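Local coordinates for protein NADH kinase POS5, mitochondrial (Saccharomyces cerevisiae, PDB 3AFO) that phosphorylates NADH, and with a twofold lower preference NAD(+), using ATP, and so supplies mitochondria with the reductant NADPH, at residues R56-E61 with V119-D124; L143-G148 with K162-E167. All coordinates share one frame; numbering follows the deposited sequence. Where two conformers were deposited one is given.

Contact 1 (R56-E61 with V119-D124). With NAI (1,4-dihydronicotinamide adenine dinucleotide), chain C.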
loop_
_atom_site.group_PDB
_atom_site.type_symbol
_atom_site.label_atom_id
_atom_site.label_comp_id
_atom_site.label_asym_id
_atom_site.label_seq_id
_atom_site.Cartn_x
_atom_site.Cartn_y
_atom_site.Cartn_z
ATOM N N ARG A 56 -14.738 33.945 -15.728
ATOM C CA ARG A 56 -14.816 35.189 -16.492
ATOM C C ARG A 56 -15.776 36.164 -15.797
ATOM O O ARG A 56 -15.463 37.347 -15.628
ATOM C CB ARG A 56 -15.230 34.904 -17.937
ATOM C CG ARG A 56 -15.303 36.133 -18.850
ATOM C CD ARG A 56 -15.552 35.714 -20.313
ATOM N NE ARG A 56 -16.248 36.748 -21.085
ATOM C CZ ARG A 56 -16.372 36.755 -22.414
ATOM N NH1 ARG A 56 -15.837 35.783 -23.153
ATOM N NH2 ARG A 56 -17.030 37.745 -23.014
ATOM N N GLU A 57 -16.922 35.652 -15.353
ATOM C CA GLU A 57 -17.883 36.445 -14.594
ATOM C C GLU A 57 -17.295 36.962 -13.291
ATOM O O GLU A 57 -17.491 38.129 -12.938
ATOM C CB GLU A 57 -19.148 35.631 -14.315
ATOM C CG GLU A 57 -20.071 35.503 -15.539
ATOM C CD GLU A 57 -21.111 34.402 -15.388
ATOM O OE1 GLU A 57 -21.523 34.110 -14.241
ATOM O OE2 GLU A 57 -21.513 33.823 -16.423
ATOM N N ALA A 58 -16.580 36.088 -12.582
ATOM C CA ALA A 58 -15.935 36.450 -11.319
ATOM C C ALA A 58 -14.850 37.503 -11.522
ATOM O O ALA A 58 -14.722 38.419 -10.707
ATOM C CB ALA A 58 -15.352 35.218 -10.637
ATOM N N MET A 59 -14.080 37.374 -12.602
ATOM C CA MET A 59 -13.022 38.342 -12.903
ATOM C C MET A 59 -13.602 39.749 -13.111
ATOM O O MET A 59 -13.123 40.721 -12.526
ATOM C CB MET A 59 -12.226 37.912 -14.129
ATOM C CG MET A 59 -11.096 38.864 -14.487
ATOM S SD MET A 59 -10.181 38.309 -15.915
ATOM C CE MET A 59 -8.880 37.414 -15.058
ATOM N N VAL A 60 -14.641 39.840 -13.932
ATOM C CA VAL A 60 -15.309 41.116 -14.187
ATOM C C VAL A 60 -15.866 41.703 -12.891
ATOM O O VAL A 60 -15.691 42.894 -12.611
ATOM C CB VAL A 60 -16.396 40.961 -15.279
ATOM C CG1 VAL A 60 -17.221 42.241 -15.447
ATOM C CG2 VAL A 60 -15.745 40.580 -16.589
ATOM N N GLU A 61 -16.503 40.856 -12.082
ATOM C CA GLU A 61 -17.072 41.275 -10.803
ATOM C C GLU A 61 -15.990 41.711 -9.806
ATOM O O GLU A 61 -16.179 42.670 -9.040
ATOM C CB GLU A 61 -17.934 40.142 -10.231
ATOM C CG GLU A 61 -18.716 40.485 -8.975
ATOM C CD GLU A 61 -19.486 39.285 -8.410
ATOM O OE1 GLU A 61 -19.750 38.318 -9.159
ATOM O OE2 GLU A 61 -19.827 39.310 -7.209
ATOM N N VAL A 119 -3.757 37.204 -7.835
ATOM C CA VAL A 119 -5.090 36.735 -7.479
ATOM C C VAL A 119 -5.523 35.703 -8.526
ATOM O O VAL A 119 -5.532 35.994 -9.716
ATOM C CB VAL A 119 -6.126 37.891 -7.424
ATOM C CG1 VAL A 119 -7.535 37.336 -7.226
ATOM C CG2 VAL A 119 -5.791 38.892 -6.287
ATOM N N THR A 120 -5.866 34.499 -8.073
ATOM C CA THR A 120 -6.298 33.429 -8.973
ATOM C C THR A 120 -7.798 33.127 -8.816
ATOM O O THR A 120 -8.331 33.097 -7.708
ATOM C CB THR A 120 -5.468 32.131 -8.767
ATOM O OG1 THR A 120 -5.630 31.697 -7.422
ATOM C CG2 THR A 120 -3.976 32.387 -9.027
ATOM N N LEU A 121 -8.462 32.922 -9.945
ATOM C CA LEU A 121 -9.882 32.624 -9.974
ATOM C C LEU A 121 -10.101 31.296 -10.716
ATOM O O LEU A 121 -10.088 31.244 -11.942
ATOM C CB LEU A 121 -10.645 33.776 -10.650
ATOM C CG LEU A 121 -10.460 35.175 -10.056
ATOM C CD1 LEU A 121 -11.027 36.209 -10.994
ATOM C CD2 LEU A 121 -11.089 35.321 -8.673
ATOM N N GLY A 122 -10.263 30.215 -9.961
ATOM C CA GLY A 122 -10.386 28.902 -10.580
ATOM C C GLY A 122 -10.075 27.770 -9.631
ATOM O O GLY A 122 -10.679 27.666 -8.563
ATOM N N GLY A 123 -9.134 26.924 -10.036
ATOM C CA GLY A 123 -8.756 25.743 -9.251
ATOM C C GLY A 123 -7.256 25.642 -9.023
ATOM O O GLY A 123 -6.537 26.643 -9.092
ATOM N N ASP A 124 -6.788 24.423 -8.752
ATOM C CA ASP A 124 -5.384 24.179 -8.448
ATOM C C ASP A 124 -4.495 24.523 -9.625
ATOM O O ASP A 124 -3.465 25.173 -9.449
ATOM C CB ASP A 124 -5.176 22.734 -7.989
ATOM C CG ASP A 124 -5.843 22.445 -6.652
ATOM O OD1 ASP A 124 -6.034 23.383 -5.839
ATOM O OD2 ASP A 124 -6.175 21.268 -6.401
HETATM P PA NAI C . -5.322 18.497 -13.597
HETATM O O1A NAI C . -6.660 19.168 -13.493
HETATM O O2A NAI C . -5.169 17.461 -14.836
HETATM O O5B NAI C . -5.001 17.613 -12.347
HETATM C C5B NAI C . -5.251 18.160 -11.144
HETATM C C4B NAI C . -6.088 17.224 -10.350
HETATM O O4B NAI C . -5.230 17.080 -9.186
HETATM C C3B NAI C . -7.230 18.162 -9.975
HETATM O O3B NAI C . -8.304 17.403 -9.417
HETATM C C2B NAI C . -6.552 19.029 -8.912
HETATM O O2B NAI C . -7.490 19.574 -7.993
HETATM C C1B NAI C . -5.693 18.004 -8.173
HETATM N N9A NAI C . -4.506 18.647 -7.543
HETATM C C8A NAI C . -3.545 19.354 -8.148
HETATM N N7A NAI C . -2.658 19.766 -7.226
HETATM C C5A NAI C . -3.045 19.297 -6.039
HETATM C C6A NAI C . -2.542 19.379 -4.739
HETATM N N6A NAI C . -1.405 20.043 -4.445
HETATM N N1A NAI C . -3.231 18.770 -3.754
HETATM C C2A NAI C . -4.352 18.104 -3.988
HETATM N N3A NAI C . -4.853 18.006 -5.210
HETATM C C4A NAI C . -4.227 18.592 -6.246
HETATM O O3 NAI C . -4.068 19.563 -13.816
HETATM P PN NAI C . -3.802 20.814 -12.843
HETATM O O1N NAI C . -5.043 21.133 -12.064
HETATM O O2N NAI C . -3.098 21.793 -13.697
HETATM O O5D NAI C . -2.735 20.280 -11.726
HETATM C C5D NAI C . -1.501 19.706 -12.124
HETATM C C4D NAI C . -1.188 18.515 -11.233
HETATM O O4D NAI C . -1.958 17.402 -11.744
HETATM C C3D NAI C . 0.240 18.013 -11.378
HETATM O O3D NAI C . 1.139 18.782 -10.566
HETATM C C2D NAI C . 0.102 16.564 -10.858
HETATM O O2D NAI C . 0.466 16.510 -9.470
HETATM C C1D NAI C . -1.425 16.295 -11.004
HETATM N N1N NAI C . -1.589 15.048 -11.768
HETATM C C2N NAI C . -2.172 13.971 -11.109
HETATM C C3N NAI C . -2.342 12.753 -11.746
HETATM C C7N NAI C . -3.015 11.600 -10.958
HETATM O O7N NAI C . -3.237 10.502 -11.464
HETATM N N7N NAI C . -3.339 11.890 -9.714
HETATM C C4N NAI C . -1.920 12.615 -13.075
HETATM C C5N NAI C . -1.322 13.694 -13.759
HETATM C C6N NAI C . -1.143 14.919 -13.114
#

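Contact 2 (L143-G148 with K162-E167)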
loop_
_atom_site.group_PDB
_atom_site.type_symbol
_atom_site.label_atom_id
_atom_site.label_comp_id
_atom_site.label_asym_id
_atom_site.label_seq_id
_atom_site.Cartn_x
_atom_site.Cartn_y
_atom_site.Cartn_z
ATOM N N LEU A 143 -3.349 35.126 -3.620
ATOM C CA LEU A 143 -4.704 35.138 -3.078
ATOM C C LEU A 143 -5.569 34.296 -3.995
ATOM O O LEU A 143 -5.785 34.651 -5.152
ATOM C CB LEU A 143 -5.266 36.574 -3.000
ATOM C CG LEU A 143 -6.694 36.716 -2.441
ATOM C CD1 LEU A 143 -6.851 36.012 -1.103
ATOM C CD2 LEU A 143 -7.160 38.192 -2.346
ATOM N N ALA A 144 -6.056 33.175 -3.462
ATOM C CA ALA A 144 -6.640 32.145 -4.298
ATOM C C ALA A 144 -8.125 31.937 -3.986
ATOM O O ALA A 144 -8.494 31.597 -2.857
ATOM C CB ALA A 144 -5.850 30.839 -4.145
ATOM N N PHE A 145 -8.967 32.161 -4.992
ATOM C CA PHE A 145 -10.412 31.954 -4.855
ATOM C C PHE A 145 -10.879 30.772 -5.683
ATOM O O PHE A 145 -10.585 30.685 -6.871
ATOM C CB PHE A 145 -11.193 33.192 -5.309
ATOM C CG PHE A 145 -10.989 34.398 -4.435
ATOM C CD1 PHE A 145 -11.613 34.493 -3.201
ATOM C CD2 PHE A 145 -10.199 35.461 -4.875
ATOM C CE1 PHE A 145 -11.439 35.625 -2.395
ATOM C CE2 PHE A 145 -10.025 36.589 -4.086
ATOM C CZ PHE A 145 -10.640 36.671 -2.843
ATOM N N ALA A 146 -11.635 29.883 -5.049
ATOM C CA ALA A 146 -12.142 28.671 -5.695
ATOM C C ALA A 146 -13.426 28.925 -6.477
ATOM O O ALA A 146 -14.453 29.320 -5.906
ATOM C CB ALA A 146 -12.367 27.595 -4.659
ATOM N N LEU A 147 -13.362 28.702 -7.784
ATOM C CA LEU A 147 -14.539 28.772 -8.635
ATOM C C LEU A 147 -14.639 27.497 -9.444
ATOM O O LEU A 147 -13.621 26.904 -9.786
ATOM C CB LEU A 147 -14.467 29.976 -9.572
ATOM C CG LEU A 147 -14.785 31.294 -8.859
ATOM C CD1 LEU A 147 -13.753 32.341 -9.185
ATOM C CD2 LEU A 147 -16.210 31.769 -9.156
ATOM N N GLY A 148 -15.865 27.094 -9.763
ATOM C CA GLY A 148 -16.094 25.875 -10.540
ATOM C C GLY A 148 -15.833 24.646 -9.682
ATOM O O GLY A 148 -16.063 24.657 -8.463
ATOM N N LYS A 162 -14.807 40.387 -1.159
ATOM C CA LYS A 162 -14.707 41.750 -0.601
ATOM C C LYS A 162 -14.021 41.760 0.767
ATOM O O LYS A 162 -13.062 42.506 0.973
ATOM C CB LYS A 162 -16.079 42.440 -0.507
ATOM C CG LYS A 162 -16.786 42.607 -1.847
ATOM C CD LYS A 162 -17.792 43.765 -1.823
ATOM C CE LYS A 162 -19.122 43.376 -1.207
ATOM N NZ LYS A 162 -20.169 44.419 -1.496
ATOM N N LYS A 163 -14.513 40.919 1.676
ATOM C CA LYS A 163 -13.990 40.822 3.038
ATOM C C LYS A 163 -12.542 40.314 3.104
ATOM O O LYS A 163 -11.752 40.788 3.921
ATOM C CB LYS A 163 -14.910 39.946 3.886
ATOM C CG LYS A 163 -15.794 39.008 3.066
ATOM C CD LYS A 163 -16.794 39.788 2.209
ATOM C CE LYS A 163 -17.610 40.743 3.079
ATOM N NZ LYS A 163 -18.384 41.739 2.295
ATOM N N VAL A 164 -12.203 39.361 2.235
ATOM C CA VAL A 164 -10.850 38.791 2.189
ATOM C C VAL A 164 -9.858 39.797 1.611
ATOM O O VAL A 164 -8.815 40.044 2.216
ATOM C CB VAL A 164 -10.805 37.439 1.417
ATOM C CG1 VAL A 164 -9.368 36.949 1.254
ATOM C CG2 VAL A 164 -11.646 36.379 2.140
ATOM N N PHE A 165 -10.195 40.391 0.466
ATOM C CA PHE A 165 -9.336 41.424 -0.128
ATOM C C PHE A 165 -9.088 42.605 0.828
ATOM O O PHE A 165 -7.960 43.111 0.912
ATOM C CB PHE A 165 -9.839 41.905 -1.499
ATOM C CG PHE A 165 -8.880 42.842 -2.184
ATOM C CD1 PHE A 165 -7.777 42.348 -2.874
ATOM C CD2 PHE A 165 -9.057 44.226 -2.101
ATOM C CE1 PHE A 165 -6.872 43.207 -3.472
ATOM C CE2 PHE A 165 -8.155 45.095 -2.699
ATOM C CZ PHE A 165 -7.063 44.592 -3.393
ATOM N N GLN A 166 -10.146 43.009 1.535
ATOM C CA GLN A 166 -10.105 44.033 2.593
ATOM C C GLN A 166 -9.006 43.733 3.629
ATOM O O GLN A 166 -8.196 44.597 3.962
ATOM C CB GLN A 166 -11.479 44.108 3.282
ATOM C CG GLN A 166 -11.776 45.390 4.070
ATOM C CD GLN A 166 -13.223 45.459 4.551
ATOM O OE1 GLN A 166 -13.633 44.721 5.454
ATOM N NE2 GLN A 166 -14.003 46.354 3.949
ATOM N N GLU A 167 -8.981 42.494 4.113
ATOM C CA GLU A 167 -7.999 42.044 5.117
ATOM C C GLU A 167 -6.587 42.051 4.552
ATOM O O GLU A 167 -5.627 42.433 5.242
ATOM C CB GLU A 167 -8.344 40.643 5.648
ATOM C CG GLU A 167 -9.645 40.561 6.458
ATOM C CD GLU A 167 -9.738 41.625 7.558
ATOM O OE1 GLU A 167 -8.855 41.670 8.443
ATOM O OE2 GLU A 167 -10.700 42.424 7.534
#

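Contact 1 (R56-E61 with V119-D124)
Leu121 meets the helix segment 56-61 through one methyl group. Its CD1 lies 3.5 Å from Met59 CA, so the methyl rests on the helix backbone itself. The same CD1 is 3.8 Å from Met59 CB. Ala58 CB lies more loosely beside it, 4.5 Å from Leu121 CD1. Leu121 places CG anti to its own carbonyl carbon (chi1 -56°), and the chain then extends to put CD1 on the helix. The Met59 side chain also packs on Val81 and Ile85 of helix 79-86 and on Lys48. Ile46 of strand 43-48 and Phe145 of strand 142-146 touch Leu121 from the neighbouring strands. The strand ends at Gly122, which has phi 160° and psi -125°, where a CB would run into the carbonyl O of Leu121. Gly123 follows as the N-cap of helix 124-132. Gly122, Gly123 and Asp124 open the GGDGT motif of the NAD kinase family. Asp124 belongs to the NADH pocket. The 2'-hydroxyl of the adenosine ribose, O2B, donates a hydrogen bond to Asp124 OD2, at 2.7 Å. This hydroxyl is the group that NAD kinases phosphorylate. Backbone N-H groups of Phe152 and Leu153 bind OD2 and OD1, which should fix the carboxylate's rotation. The chemistry is thus divided: apolar packing seats the strand against its helix, and a carboxylate at the start of the following helix receives the ribose hydroxyl.

Contact 2 (L143-G148 with K162-E167)
A parallel alpha/beta sheet packed against a helix is the setting here. Strand 143-146 belongs to the five-stranded parallel sheet of the N-terminal domain, and helix 162-167 lies against one face of it. The two run almost exactly antiparallel, at 173°, with their axes 10.6 Å apart at closest approach. Leu143 and Phe145, two residues apart on the strand, both point toward the helix. Leu143 divides its two methyls between neighbouring helix residues. Its CD1 touches Val164 CG1 at 3.6 Å, the tightest approach between the segments. Its CD2 comes to the edge of the Phe165 ring, near the ring plane, 4.2 Å from Phe165 CD1. CG of Leu143 is anti to the backbone N (chi1 -180°), which carries the fork out to the helix. Phe145 also uses a ring edge: its CE1 is 4.3 Å from Val164 CB, which lies near the ring plane. Val164 therefore meets both strand side chains. Phe156, on the adjoining strand 156-157, touches Leu143, Phe145 and Val164. Phe165 also packs on Leu117 and Leu66 and makes an edge-to-face stack with Tyr70. Glu167 forms a salt bridge with Arg172. The join is made of methyl groups and ring edges without polar bonds between the segments, so it rests on buried apolar surface, 159 Å² over both sides.

Overall arrangement
Contact 1 closes before contact 2 opens along the chain, and their centres are about 9 Å apart. Both lie in the N-terminal domain of the NAD kinase fold. They share its parallel sheet, where strands 117-122 and 142-146 are neighbours. Backbone hydrogen bonds probably join them directly: Thr120 N to Leu143 O and Phe145 N to Thr120 O. Helices 53-69 and 161-169 also meet, with Lys162 touching His65. Leu121 of contact 1 packs against Phe145 of contact 2, and Ala58 against Leu147. The two contacts therefore appear to belong to one apolar layer between sheet and helices, and strand 117-122 leads from it to the NADH pocket.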